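Local coordinates for Mgp-operon protein 3 (Mycoplasma pneumoniae, PDB 6RJ1) that probably mediates cell adhesion as an extracellular, membrane-anchored surface protein of the P110-like adhesin family, at residues A112-I117 and F128-L134; Q457-L461 and I540-V545; G463-V467 and W479-E483; Q485-T491 and A707-Q712. All blocks are in the same frame, centred on the assembly; numbering follows the deposited sequence.

Contact 1 of 4, residues A112-I117 and F128-L134; sequences ASYVLI and FERKIKL
A beta hairpin with a classic bulge in its returning strand is built here from residues 112-117 and 128-134. The strands run antiparallel, 164° between their directions, with their axes 4.6 Å apart at closest approach. Tyr114 faces Lys133 and Leu116 faces Lys131 as non-hydrogen-bonded pairs (CA-CA 4.8 and 4.5 Å). Between and beyond them, Val115 with Ile132 and Ile117 with Arg130 are hydrogen-bonded pairs (5.2 and 5.3 Å). Val115 N reaches Ile132 O at 3.0 Å, and Ile132 N returns to Val115 O at 2.9 Å; Ile117 N to Arg130 O is 2.8 Å, and Leu134 N to Ser113 O is 3.0 Å. At the bulge Glu129, at phi/psi -96/-66, shares Ile117 with Arg130: Glu129 N donates to Ile117 O at 2.8 Å, Arg130 N only weakly to Ile117 O at 3.4 Å.

On one face the Tyr114 ring (chi1 m) carries Lys131 CD over it, 3.9 Å from its centroid, a CH-pi contact. The ammonium of Lys133 pairs with Asp110. On the other face Ile117 CG1 meets Ile132 CD1 (3.8 Å) and Val115 CG2 meets Leu134 CD2 (3.9 Å), packing that extends to Val54 and Val467. The Val115-Ile117-Ile132 face is mainly aliphatic, with Arg130 at its end; the other sets the Lys131 and Lys133 chains beside Tyr114, next to the buried Leu116.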
loop_
_atom_site.group_PDB
_atom_site.type_symbol
_atom_site.label_atom_id
_atom_site.label_comp_id
_atom_site.label_asym_id
_atom_site.label_seq_id
_atom_site.Cartn_x
_atom_site.Cartn_y
_atom_site.Cartn_z
ATOM N N ALA A 112 16.885 13.203 10.680
ATOM C CA ALA A 112 15.716 12.379 10.979
ATOM C C ALA A 112 14.434 13.179 10.767
ATOM O O ALA A 112 14.444 14.408 10.855
ATOM C CB ALA A 112 15.779 11.898 12.418
ATOM N N SER A 113 13.329 12.486 10.507
ATOM C CA SER A 113 12.034 13.126 10.346
ATOM C C SER A 113 11.492 13.612 11.693
ATOM O O SER A 113 11.787 13.027 12.740
ATOM C CB SER A 113 11.053 12.170 9.693
ATOM O OG SER A 113 11.532 11.775 8.419
ATOM N N TYR A 114 10.723 14.700 11.665
ATOM C CA TYR A 114 10.148 15.268 12.879
ATOM C C TYR A 114 8.670 15.528 12.760
ATOM O O TYR A 114 8.159 15.803 11.672
ATOM C CB TYR A 114 10.840 16.593 13.253
ATOM C CG TYR A 114 12.213 16.425 13.850
ATOM C CD1 TYR A 114 12.381 16.209 15.217
ATOM C CD2 TYR A 114 13.354 16.508 13.057
ATOM C CE1 TYR A 114 13.649 16.055 15.774
ATOM C CE2 TYR A 114 14.626 16.349 13.600
ATOM C CZ TYR A 114 14.772 16.123 14.960
ATOM O OH TYR A 114 16.032 15.962 15.489
ATOM N N VAL A 115 7.995 15.452 13.909
ATOM C CA VAL A 115 6.606 15.835 14.090
ATOM C C VAL A 115 6.756 17.150 14.849
ATOM O O VAL A 115 7.398 17.172 15.908
ATOM C CB VAL A 115 5.754 14.790 14.857
ATOM C CG1 VAL A 115 4.446 15.399 15.349
ATOM C CG2 VAL A 115 5.480 13.573 13.989
ATOM N N LEU A 116 6.253 18.249 14.268
ATOM C CA LEU A 116 6.360 19.580 14.865
ATOM C C LEU A 116 5.038 20.001 15.470
ATOM O O LEU A 116 3.991 19.816 14.848
ATOM C CB LEU A 116 6.821 20.625 13.834
ATOM C CG LEU A 116 7.892 20.208 12.836
ATOM C CD1 LEU A 116 8.018 21.217 11.755
ATOM C CD2 LEU A 116 9.230 20.011 13.500
ATOM N N ILE A 117 5.092 20.575 16.678
ATOM C CA ILE A 117 3.922 21.055 17.403
ATOM C C ILE A 117 3.996 22.579 17.485
ATOM O O ILE A 117 5.025 23.142 17.884
ATOM C CB ILE A 117 3.809 20.400 18.813
ATOM C CG1 ILE A 117 3.938 18.848 18.763
ATOM C CG2 ILE A 117 2.544 20.842 19.565
ATOM C CD1 ILE A 117 2.871 18.031 17.938
ATOM N N PHE A 128 6.190 28.120 17.555
ATOM C CA PHE A 128 6.744 26.768 17.645
ATOM C C PHE A 128 6.824 26.325 19.111
ATOM O O PHE A 128 7.367 27.056 19.941
ATOM C CB PHE A 128 8.117 26.679 16.933
ATOM C CG PHE A 128 8.853 25.365 17.091
ATOM C CD1 PHE A 128 8.457 24.234 16.380
ATOM C CD2 PHE A 128 9.942 25.257 17.951
ATOM C CE1 PHE A 128 9.124 23.022 16.535
ATOM C CE2 PHE A 128 10.614 24.040 18.103
ATOM C CZ PHE A 128 10.204 22.934 17.390
ATOM N N GLU A 129 6.250 25.156 19.431
ATOM C CA GLU A 129 6.277 24.616 20.791
ATOM C C GLU A 129 7.423 23.632 20.945
ATOM O O GLU A 129 8.349 23.893 21.704
ATOM C CB GLU A 129 4.948 23.932 21.156
ATOM C CG GLU A 129 3.830 24.882 21.507
ATOM C CD GLU A 129 3.068 24.515 22.767
ATOM O OE1 GLU A 129 2.503 23.396 22.831
ATOM O OE2 GLU A 129 3.034 25.358 23.692
ATOM N N ARG A 130 7.358 22.496 20.228
ATOM C CA ARG A 130 8.353 21.428 20.303
ATOM C C ARG A 130 8.366 20.520 19.073
ATOM O O ARG A 130 7.449 20.568 18.252
ATOM C CB ARG A 130 8.154 20.596 21.596
ATOM C CG ARG A 130 6.763 19.964 21.767
ATOM C CD ARG A 130 6.625 19.200 23.067
ATOM N NE ARG A 130 7.577 18.088 23.140
ATOM C CZ ARG A 130 8.441 17.899 24.134
ATOM N NH1 ARG A 130 9.282 16.878 24.102
ATOM N NH2 ARG A 130 8.467 18.731 25.171
ATOM N N LYS A 131 9.422 19.692 18.959
ATOM C CA LYS A 131 9.601 18.695 17.900
ATOM C C LYS A 131 9.867 17.311 18.487
ATOM O O LYS A 131 10.589 17.188 19.480
ATOM C CB LYS A 131 10.660 19.113 16.854
ATOM C CG LYS A 131 12.080 19.351 17.367
ATOM C CD LYS A 131 13.022 19.700 16.216
ATOM C CE LYS A 131 14.485 19.563 16.572
ATOM N NZ LYS A 131 15.012 20.770 17.262
ATOM N N ILE A 132 9.230 16.282 17.910
ATOM C CA ILE A 132 9.371 14.887 18.339
ATOM C C ILE A 132 10.074 14.127 17.214
ATOM O O ILE A 132 9.556 14.053 16.092
ATOM C CB ILE A 132 8.005 14.237 18.751
ATOM C CG1 ILE A 132 7.266 15.067 19.830
ATOM C CG2 ILE A 132 8.175 12.780 19.206
ATOM C CD1 ILE A 132 6.049 15.764 19.346
ATOM N N LYS A 133 11.263 13.590 17.513
ATOM C CA LYS A 133 12.073 12.831 16.567
ATOM C C LYS A 133 11.442 11.471 16.287
ATOM O O LYS A 133 10.945 10.807 17.198
ATOM C CB LYS A 133 13.483 12.657 17.133
ATOM C CG LYS A 133 14.568 12.440 16.102
ATOM C CD LYS A 133 15.887 12.478 16.824
ATOM C CE LYS A 133 17.071 12.302 15.928
ATOM N NZ LYS A 133 17.395 10.866 15.739
ATOM N N LEU A 134 11.452 11.060 15.021
ATOM C CA LEU A 134 10.899 9.773 14.625
ATOM C C LEU A 134 12.058 8.809 14.494
ATOM O O LEU A 134 12.670 8.686 13.437
ATOM C CB LEU A 134 10.082 9.886 13.329
ATOM C CG LEU A 134 8.886 10.844 13.347
ATOM C CD1 LEU A 134 8.249 10.912 11.988
ATOM C CD2 LEU A 134 7.855 10.455 14.416
#

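Contact 2 of 4, residues Q457-L461 and I540-V545; sequences QLAYL and IAGLDV
Two strands, 457-461 and 540-545, run nearly parallel (15°) with axes 6.6 Å apart at closest, too far for backbone pairing; Gln457 lies opposite Gly542 (CA-CA 6.9 Å) and Ala459 opposite Asp544 (6.0 Å).

The polar part sits at one end. Gln457, chi1 m and chi2 t, sends NE2 to Ile540 O at 3.2 Å, a weak hydrogen bond, and also bonds Gly469 O. Its OE1 lies 3.2 Å from Gly542 CA, in a classic bulge where Ala541 and Gly542 both face Ala553. Gly542 has phi/psi 146/178, where a CB would jam against the preceding carbonyl O, which calls for glycine.

Apolar contacts fill the rest. Leu543 (chi1 37°) places CD1 3.8 Å from Gln457 CB and CD2 3.9 Å from Ala459 CB. Val545 CG1 lies 3.9 Å from Leu461 CD1 and 4.2 Å from Ala459 CB, while Leu550 packs against Ala459, Leu543 and Val545.

An end strand of one sheet therefore packs on a strand of another, consistent with neighbouring blades of a beta-propeller, the clan to which this adhesin family belongs.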
loop_
_atom_site.group_PDB
_atom_site.type_symbol
_atom_site.label_atom_id
_atom_site.label_comp_id
_atom_site.label_asym_id
_atom_site.label_seq_id
_atom_site.Cartn_x
_atom_site.Cartn_y
_atom_site.Cartn_z
ATOM N N GLN A 457 2.506 10.234 6.433
ATOM C CA GLN A 457 1.176 10.677 6.876
ATOM C C GLN A 457 1.034 10.663 8.389
ATOM O O GLN A 457 1.493 9.715 9.024
ATOM C CB GLN A 457 0.084 9.772 6.263
ATOM C CG GLN A 457 0.148 9.595 4.753
ATOM C CD GLN A 457 -0.958 8.705 4.269
ATOM O OE1 GLN A 457 -2.116 9.126 4.187
ATOM N NE2 GLN A 457 -0.625 7.460 3.934
ATOM N N LEU A 458 0.351 11.670 8.966
ATOM C CA LEU A 458 0.156 11.719 10.415
ATOM C C LEU A 458 -1.309 11.888 10.855
ATOM O O LEU A 458 -2.193 12.188 10.051
ATOM C CB LEU A 458 1.067 12.762 11.127
ATOM C CG LEU A 458 0.961 14.271 10.807
ATOM C CD1 LEU A 458 -0.220 14.899 11.465
ATOM C CD2 LEU A 458 2.103 14.999 11.426
ATOM N N ALA A 459 -1.532 11.690 12.169
ATOM C CA ALA A 459 -2.800 11.813 12.878
ATOM C C ALA A 459 -2.509 12.086 14.344
ATOM O O ALA A 459 -1.562 11.521 14.905
ATOM C CB ALA A 459 -3.608 10.531 12.744
ATOM N N TYR A 460 -3.315 12.968 14.962
ATOM C CA TYR A 460 -3.188 13.313 16.375
ATOM C C TYR A 460 -4.423 12.818 17.115
ATOM O O TYR A 460 -5.547 13.095 16.696
ATOM C CB TYR A 460 -2.979 14.831 16.565
ATOM C CG TYR A 460 -2.904 15.264 18.015
ATOM C CD1 TYR A 460 -4.061 15.485 18.757
ATOM C CD2 TYR A 460 -1.678 15.453 18.645
ATOM C CE1 TYR A 460 -4.001 15.873 20.095
ATOM C CE2 TYR A 460 -1.604 15.844 19.984
ATOM C CZ TYR A 460 -2.771 16.060 20.701
ATOM O OH TYR A 460 -2.726 16.453 22.017
ATOM N N LEU A 461 -4.209 12.101 18.220
ATOM C CA LEU A 461 -5.279 11.572 19.060
ATOM C C LEU A 461 -4.909 11.623 20.542
ATOM O O LEU A 461 -4.169 10.763 21.028
ATOM C CB LEU A 461 -5.682 10.140 18.635
ATOM C CG LEU A 461 -6.951 9.558 19.295
ATOM C CD1 LEU A 461 -8.209 10.183 18.724
ATOM C CD2 LEU A 461 -7.005 8.044 19.156
ATOM N N ILE A 540 -0.116 2.094 2.558
ATOM C CA ILE A 540 -1.046 2.883 3.373
ATOM C C ILE A 540 -1.851 3.893 2.566
ATOM O O ILE A 540 -1.291 4.878 2.092
ATOM C CB ILE A 540 -0.284 3.550 4.576
ATOM C CG1 ILE A 540 0.598 2.529 5.352
ATOM C CG2 ILE A 540 -1.212 4.343 5.516
ATOM C CD1 ILE A 540 -0.119 1.484 6.237
ATOM N N ALA A 541 -3.179 3.686 2.485
ATOM C CA ALA A 541 -4.102 4.603 1.809
ATOM C C ALA A 541 -4.340 5.869 2.655
ATOM O O ALA A 541 -4.709 6.915 2.115
ATOM C CB ALA A 541 -5.421 3.909 1.532
ATOM N N GLY A 542 -4.118 5.758 3.961
ATOM C CA GLY A 542 -4.261 6.862 4.889
ATOM C C GLY A 542 -4.766 6.490 6.262
ATOM O O GLY A 542 -5.072 5.327 6.537
ATOM N N LEU A 543 -4.846 7.509 7.126
ATOM C CA LEU A 543 -5.334 7.433 8.501
ATOM C C LEU A 543 -6.059 8.706 8.922
ATOM O O LEU A 543 -5.722 9.801 8.461
ATOM C CB LEU A 543 -4.265 7.022 9.561
ATOM C CG LEU A 543 -2.756 7.469 9.532
ATOM C CD1 LEU A 543 -2.507 8.849 8.932
ATOM C CD2 LEU A 543 -2.172 7.443 10.925
ATOM N N ASP A 544 -7.056 8.557 9.798
ATOM C CA ASP A 544 -7.825 9.679 10.320
ATOM C C ASP A 544 -8.370 9.371 11.713
ATOM O O ASP A 544 -8.437 8.206 12.102
ATOM C CB ASP A 544 -8.963 10.076 9.352
ATOM C CG ASP A 544 -9.470 11.507 9.500
ATOM O OD1 ASP A 544 -8.827 12.303 10.236
ATOM O OD2 ASP A 544 -10.507 11.836 8.879
ATOM N N VAL A 545 -8.728 10.422 12.473
ATOM C CA VAL A 545 -9.308 10.271 13.805
ATOM C C VAL A 545 -10.805 10.621 13.773
ATOM O O VAL A 545 -11.221 11.537 13.058
ATOM C CB VAL A 545 -8.530 10.989 14.944
ATOM C CG1 VAL A 545 -7.092 10.484 15.042
ATOM C CG2 VAL A 545 -8.563 12.508 14.793
#

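Contact 3 of 4, residues G463-V467 and W479-E483; sequences GQIVV and WVVGE
Five backbone hydrogen bonds stitch 463-467 to 479-483. Ile465 and Val481 exchange a reciprocal pair, Ile465 N to Val481 O and Val481 N to Ile465 O, both 2.8 Å and nearly straight. Val467 and Trp479 do the same, with Val467 N to Trp479 O at 3.0 Å and Trp479 N to Val467 O at 2.8 Å. Past the strand ends, Glu483 N donates to Gly463 O at 2.8 Å, and Gly463 itself has a positive phi of 76°.

These bonds define an antiparallel hairpin, 157° between strand directions and 4.6 Å between axes at closest. The non-hydrogen-bonded pairs are Val466 with Val480 (CA-CA 4.6 Å) and Gln464 with Gly482 (4.8 Å). CA-H...O contacts fill in, the shortest from Val466 CA to Trp479 O at 3.2 Å.

On one face Ile465 CB touches Val481 CG2 (3.8 Å) and Val467 CB touches Trp479 CB (3.9 Å); the indole, chi1 m, gives its NE1 to Ala135 O. On the other, Val466 CG2 and Val480 CG2, with both chi1 angles t, stand 4.3 Å apart. Glu483 carries its carboxylate away to Tyr460 and to a salt bridge with Lys52. The Val466-Val480 face is covered by Leu704 of helix 701-712, while the Ile465-Val467 face packs on Val115 and Leu134 of strands 114-121 and 125-135.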
loop_
_atom_site.group_PDB
_atom_site.type_symbol
_atom_site.label_atom_id
_atom_site.label_comp_id
_atom_site.label_asym_id
_atom_site.label_seq_id
_atom_site.Cartn_x
_atom_site.Cartn_y
_atom_site.Cartn_z
ATOM N N GLY A 463 -2.940 13.592 22.755
ATOM C CA GLY A 463 -1.526 13.616 23.132
ATOM C C GLY A 463 -0.645 12.594 22.441
ATOM O O GLY A 463 0.557 12.526 22.714
ATOM N N GLN A 464 -1.237 11.795 21.547
ATOM C CA GLN A 464 -0.521 10.764 20.799
ATOM C C GLN A 464 -0.515 11.109 19.327
ATOM O O GLN A 464 -1.546 11.504 18.775
ATOM C CB GLN A 464 -1.135 9.367 21.010
ATOM C CG GLN A 464 -1.193 8.934 22.463
ATOM C CD GLN A 464 -0.774 7.509 22.606
ATOM O OE1 GLN A 464 0.419 7.199 22.645
ATOM N NE2 GLN A 464 -1.748 6.612 22.691
ATOM N N ILE A 465 0.648 10.958 18.695
ATOM C CA ILE A 465 0.811 11.210 17.271
ATOM C C ILE A 465 1.135 9.896 16.599
ATOM O O ILE A 465 2.033 9.176 17.042
ATOM C CB ILE A 465 1.859 12.320 16.976
ATOM C CG1 ILE A 465 1.471 13.660 17.646
ATOM C CG2 ILE A 465 2.047 12.508 15.474
ATOM C CD1 ILE A 465 2.258 14.007 18.838
ATOM N N VAL A 466 0.377 9.572 15.553
ATOM C CA VAL A 466 0.559 8.364 14.760
ATOM C C VAL A 466 1.094 8.779 13.397
ATOM O O VAL A 466 0.543 9.682 12.778
ATOM C CB VAL A 466 -0.730 7.496 14.658
ATOM C CG1 VAL A 466 -0.445 6.154 13.979
ATOM C CG2 VAL A 466 -1.357 7.271 16.035
ATOM N N VAL A 467 2.191 8.154 12.954
ATOM C CA VAL A 467 2.823 8.427 11.655
ATOM C C VAL A 467 2.886 7.126 10.877
ATOM O O VAL A 467 3.286 6.113 11.435
ATOM C CB VAL A 467 4.217 9.113 11.784
ATOM C CG1 VAL A 467 4.875 9.322 10.418
ATOM C CG2 VAL A 467 4.115 10.438 12.541
ATOM N N TRP A 479 4.727 4.855 13.460
ATOM C CA TRP A 479 4.979 5.504 14.741
ATOM C C TRP A 479 3.738 5.758 15.564
ATOM O O TRP A 479 2.683 6.039 15.015
ATOM C CB TRP A 479 5.705 6.836 14.526
ATOM C CG TRP A 479 7.174 6.684 14.328
ATOM C CD1 TRP A 479 8.136 6.687 15.294
ATOM C CD2 TRP A 479 7.856 6.498 13.080
ATOM N NE1 TRP A 479 9.378 6.508 14.727
ATOM C CE2 TRP A 479 9.238 6.415 13.365
ATOM C CE3 TRP A 479 7.433 6.399 11.744
ATOM C CZ2 TRP A 479 10.197 6.232 12.364
ATOM C CZ3 TRP A 479 8.386 6.221 10.754
ATOM C CH2 TRP A 479 9.749 6.139 11.066
ATOM N N VAL A 480 3.883 5.652 16.883
ATOM C CA VAL A 480 2.920 6.015 17.918
ATOM C C VAL A 480 3.821 6.725 18.951
ATOM O O VAL A 480 4.587 6.072 19.678
ATOM C CB VAL A 480 2.092 4.854 18.539
ATOM C CG1 VAL A 480 1.215 5.373 19.681
ATOM C CG2 VAL A 480 1.237 4.152 17.496
ATOM N N VAL A 481 3.816 8.059 18.918
ATOM C CA VAL A 481 4.673 8.872 19.784
ATOM C C VAL A 481 3.858 9.777 20.690
ATOM O O VAL A 481 2.746 10.168 20.341
ATOM C CB VAL A 481 5.752 9.671 18.987
ATOM C CG1 VAL A 481 6.784 8.746 18.363
ATOM C CG2 VAL A 481 5.125 10.563 17.919
ATOM N N GLY A 482 4.424 10.101 21.845
ATOM C CA GLY A 482 3.808 11.021 22.788
ATOM C C GLY A 482 4.195 12.438 22.423
ATOM O O GLY A 482 5.317 12.681 21.957
ATOM N N GLU A 483 3.265 13.378 22.607
ATOM C CA GLU A 483 3.484 14.801 22.341
ATOM C C GLU A 483 4.602 15.317 23.271
ATOM O O GLU A 483 5.487 16.053 22.837
ATOM C CB GLU A 483 2.174 15.559 22.592
ATOM C CG GLU A 483 2.100 16.922 21.932
ATOM C CD GLU A 483 0.834 17.711 22.213
ATOM O OE1 GLU A 483 0.792 18.901 21.827
ATOM O OE2 GLU A 483 -0.109 17.151 22.822
#

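Contact 4 of 4, residues Q485-T491 and A707-Q712; sequences QESGKAT and ARENAQ
Thr491 lies against the Ala707-Ala711 turn of the helix, its CB directed toward it. With chi1 m, its OG1 donates a 2.7 Å hydrogen bond to Ala707 O and stands 3.5 Å from Ala711 CB. Ala707 O also accepts the helical bond from Ala711 N at 3.1 Å, so one carbonyl serves both the helix and the strand side. Thr491 and Ala711 are the closest CA pair, 4.7 Å apart.

The helix 707-712 crosses the strand 487-489 almost at a right angle (86°), with axes 8.1 Å apart at closest. Ala711 sits at the closest backbone approach: its CB turns toward the strand and lies 3.4 Å from both Lys489 O and Ala490 O. Next along the helix, Gln712 starts away from the strand but curls back (chi1 -104°, chi2 p), bringing OE1 3.4 Å from Lys489 N, a weak hydrogen bond.

Farther out, Gln485 CD sits 3.3 Å from Arg708 NH1, beside the edge of the guanidinium. The angle from Arg708 NH1 to Gln485 OE1 (3.5 Å) is too poor for a hydrogen bond; Gln485 OE1 instead accepts from Gly482 N, and Arg708 NE bonds weakly to Gln464 OE1. The helix is thus seated on the sheet by a small alanine that lets backbone come close, with the threonine hydroxyl as the firm polar tie and the Gln712 amide oxygen as a looser one.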
loop_
_atom_site.group_PDB
_atom_site.type_symbol
_atom_site.label_atom_id
_atom_site.label_comp_id
_atom_site.label_asym_id
_atom_site.label_seq_id
_atom_site.Cartn_x
_atom_site.Cartn_y
_atom_site.Cartn_z
ATOM N N GLN A 485 7.073 13.523 24.600
ATOM C CA GLN A 485 8.355 12.852 24.312
ATOM C C GLN A 485 9.295 13.686 23.430
ATOM O O GLN A 485 8.834 14.540 22.676
ATOM C CB GLN A 485 8.116 11.483 23.646
ATOM C CG GLN A 485 7.613 10.380 24.582
ATOM C CD GLN A 485 7.623 8.996 23.945
ATOM O OE1 GLN A 485 7.296 8.805 22.760
ATOM N NE2 GLN A 485 7.984 7.987 24.732
ATOM N N GLU A 486 10.612 13.430 23.524
ATOM C CA GLU A 486 11.650 14.097 22.724
ATOM C C GLU A 486 11.835 13.347 21.404
ATOM O O GLU A 486 12.199 13.946 20.389
ATOM C CB GLU A 486 12.988 14.121 23.483
ATOM C CG GLU A 486 13.098 15.203 24.547
ATOM C CD GLU A 486 13.677 16.525 24.081
ATOM O OE1 GLU A 486 12.974 17.265 23.354
ATOM O OE2 GLU A 486 14.827 16.834 24.464
ATOM N N SER A 487 11.619 12.024 21.442
ATOM C CA SER A 487 11.743 11.102 20.318
ATOM C C SER A 487 10.888 9.851 20.572
ATOM O O SER A 487 10.365 9.667 21.673
ATOM C CB SER A 487 13.211 10.730 20.087
ATOM O OG SER A 487 13.524 9.372 20.362
ATOM N N GLY A 488 10.762 9.012 19.550
ATOM C CA GLY A 488 10.010 7.772 19.635
ATOM C C GLY A 488 10.365 6.814 18.525
ATOM O O GLY A 488 10.409 7.213 17.360
ATOM N N LYS A 489 10.642 5.550 18.886
ATOM C CA LYS A 489 10.977 4.474 17.947
ATOM C C LYS A 489 9.706 4.010 17.261
ATOM O O LYS A 489 8.613 4.126 17.838
ATOM C CB LYS A 489 11.621 3.283 18.669
ATOM C CG LYS A 489 13.026 3.532 19.188
ATOM C CD LYS A 489 13.443 2.444 20.159
ATOM C CE LYS A 489 14.801 2.734 20.738
ATOM N NZ LYS A 489 15.312 1.598 21.539
ATOM N N ALA A 490 9.844 3.490 16.028
ATOM C CA ALA A 490 8.725 2.968 15.260
ATOM C C ALA A 490 8.368 1.558 15.727
ATOM O O ALA A 490 9.198 0.857 16.332
ATOM C CB ALA A 490 9.085 2.947 13.785
ATOM N N THR A 491 7.129 1.145 15.442
ATOM C CA THR A 491 6.608 -0.195 15.713
ATOM C C THR A 491 6.652 -0.944 14.387
ATOM O O THR A 491 6.224 -0.403 13.371
ATOM C CB THR A 491 5.160 -0.130 16.240
ATOM O OG1 THR A 491 5.066 0.850 17.273
ATOM C CG2 THR A 491 4.645 -1.484 16.733
ATOM N N ALA A 707 1.245 -0.525 20.911
ATOM C CA ALA A 707 2.166 -0.316 19.798
ATOM C C ALA A 707 3.336 0.575 20.224
ATOM O O ALA A 707 4.467 0.312 19.813
ATOM C CB ALA A 707 1.433 0.290 18.613
ATOM N N ARG A 708 3.076 1.592 21.078
ATOM C CA ARG A 708 4.110 2.489 21.603
ATOM C C ARG A 708 5.016 1.718 22.566
ATOM O O ARG A 708 6.238 1.842 22.482
ATOM C CB ARG A 708 3.489 3.733 22.275
ATOM C CG ARG A 708 4.464 4.538 23.133
ATOM C CD ARG A 708 4.324 6.029 22.982
ATOM N NE ARG A 708 3.234 6.569 23.790
ATOM C CZ ARG A 708 3.369 7.573 24.647
ATOM N NH1 ARG A 708 4.554 8.144 24.831
ATOM N NH2 ARG A 708 2.322 8.014 25.331
ATOM N N GLU A 709 4.408 0.906 23.459
ATOM C CA GLU A 709 5.109 0.080 24.443
ATOM C C GLU A 709 5.966 -0.976 23.755
ATOM O O GLU A 709 7.124 -1.156 24.137
ATOM C CB GLU A 709 4.121 -0.550 25.438
ATOM C CG GLU A 709 3.625 0.429 26.494
ATOM C CD GLU A 709 2.459 -0.002 27.370
ATOM O OE1 GLU A 709 1.925 -1.119 27.168
ATOM O OE2 GLU A 709 2.074 0.791 28.263
ATOM N N ASN A 710 5.420 -1.635 22.712
ATOM C CA ASN A 710 6.123 -2.638 21.901
ATOM C C ASN A 710 7.337 -2.020 21.187
ATOM O O ASN A 710 8.356 -2.693 21.045
ATOM C CB ASN A 710 5.163 -3.273 20.896
ATOM C CG ASN A 710 5.772 -4.271 19.954
ATOM O OD1 ASN A 710 5.914 -5.450 20.257
ATOM N ND2 ASN A 710 6.097 -3.837 18.767
ATOM N N ALA A 711 7.229 -0.749 20.757
ATOM C CA ALA A 711 8.309 -0.025 20.087
ATOM C C ALA A 711 9.434 0.356 21.062
ATOM O O ALA A 711 10.611 0.282 20.700
ATOM C CB ALA A 711 7.757 1.222 19.417
ATOM N N GLN A 712 9.067 0.754 22.297
ATOM C CA GLN A 712 9.985 1.205 23.348
ATOM C C GLN A 712 10.753 0.074 24.038
ATOM O O GLN A 712 11.737 0.352 24.730
ATOM C CB GLN A 712 9.245 2.084 24.375
ATOM C CG GLN A 712 9.518 3.595 24.230
ATOM C CD GLN A 712 9.161 4.208 22.878
ATOM O OE1 GLN A 712 10.037 4.606 22.097
ATOM N NE2 GLN A 712 7.873 4.318 22.579
#

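In the fold
From the N terminus, contact 1 comes first: it closes a hairpin of ten intervening residues and is complete before any other contact opens. Much later, contact 2 opens at 457-461 and closes at 540-545, enclosing a loop of 78 residues. Contact 3, a second hairpin, is nested inside that loop. Contact 4 opens within it too, at 485-491, but closes only at 707-712, so it crosses contact 2. Strand 487-492 pairs in parallel with strand 125-135, joining the hairpins of contacts 1 and 3 into a single mixed sheet. Contact 2 ties that sheet's end strand to another sheet, and contact 4 lays helix 701-712 against it.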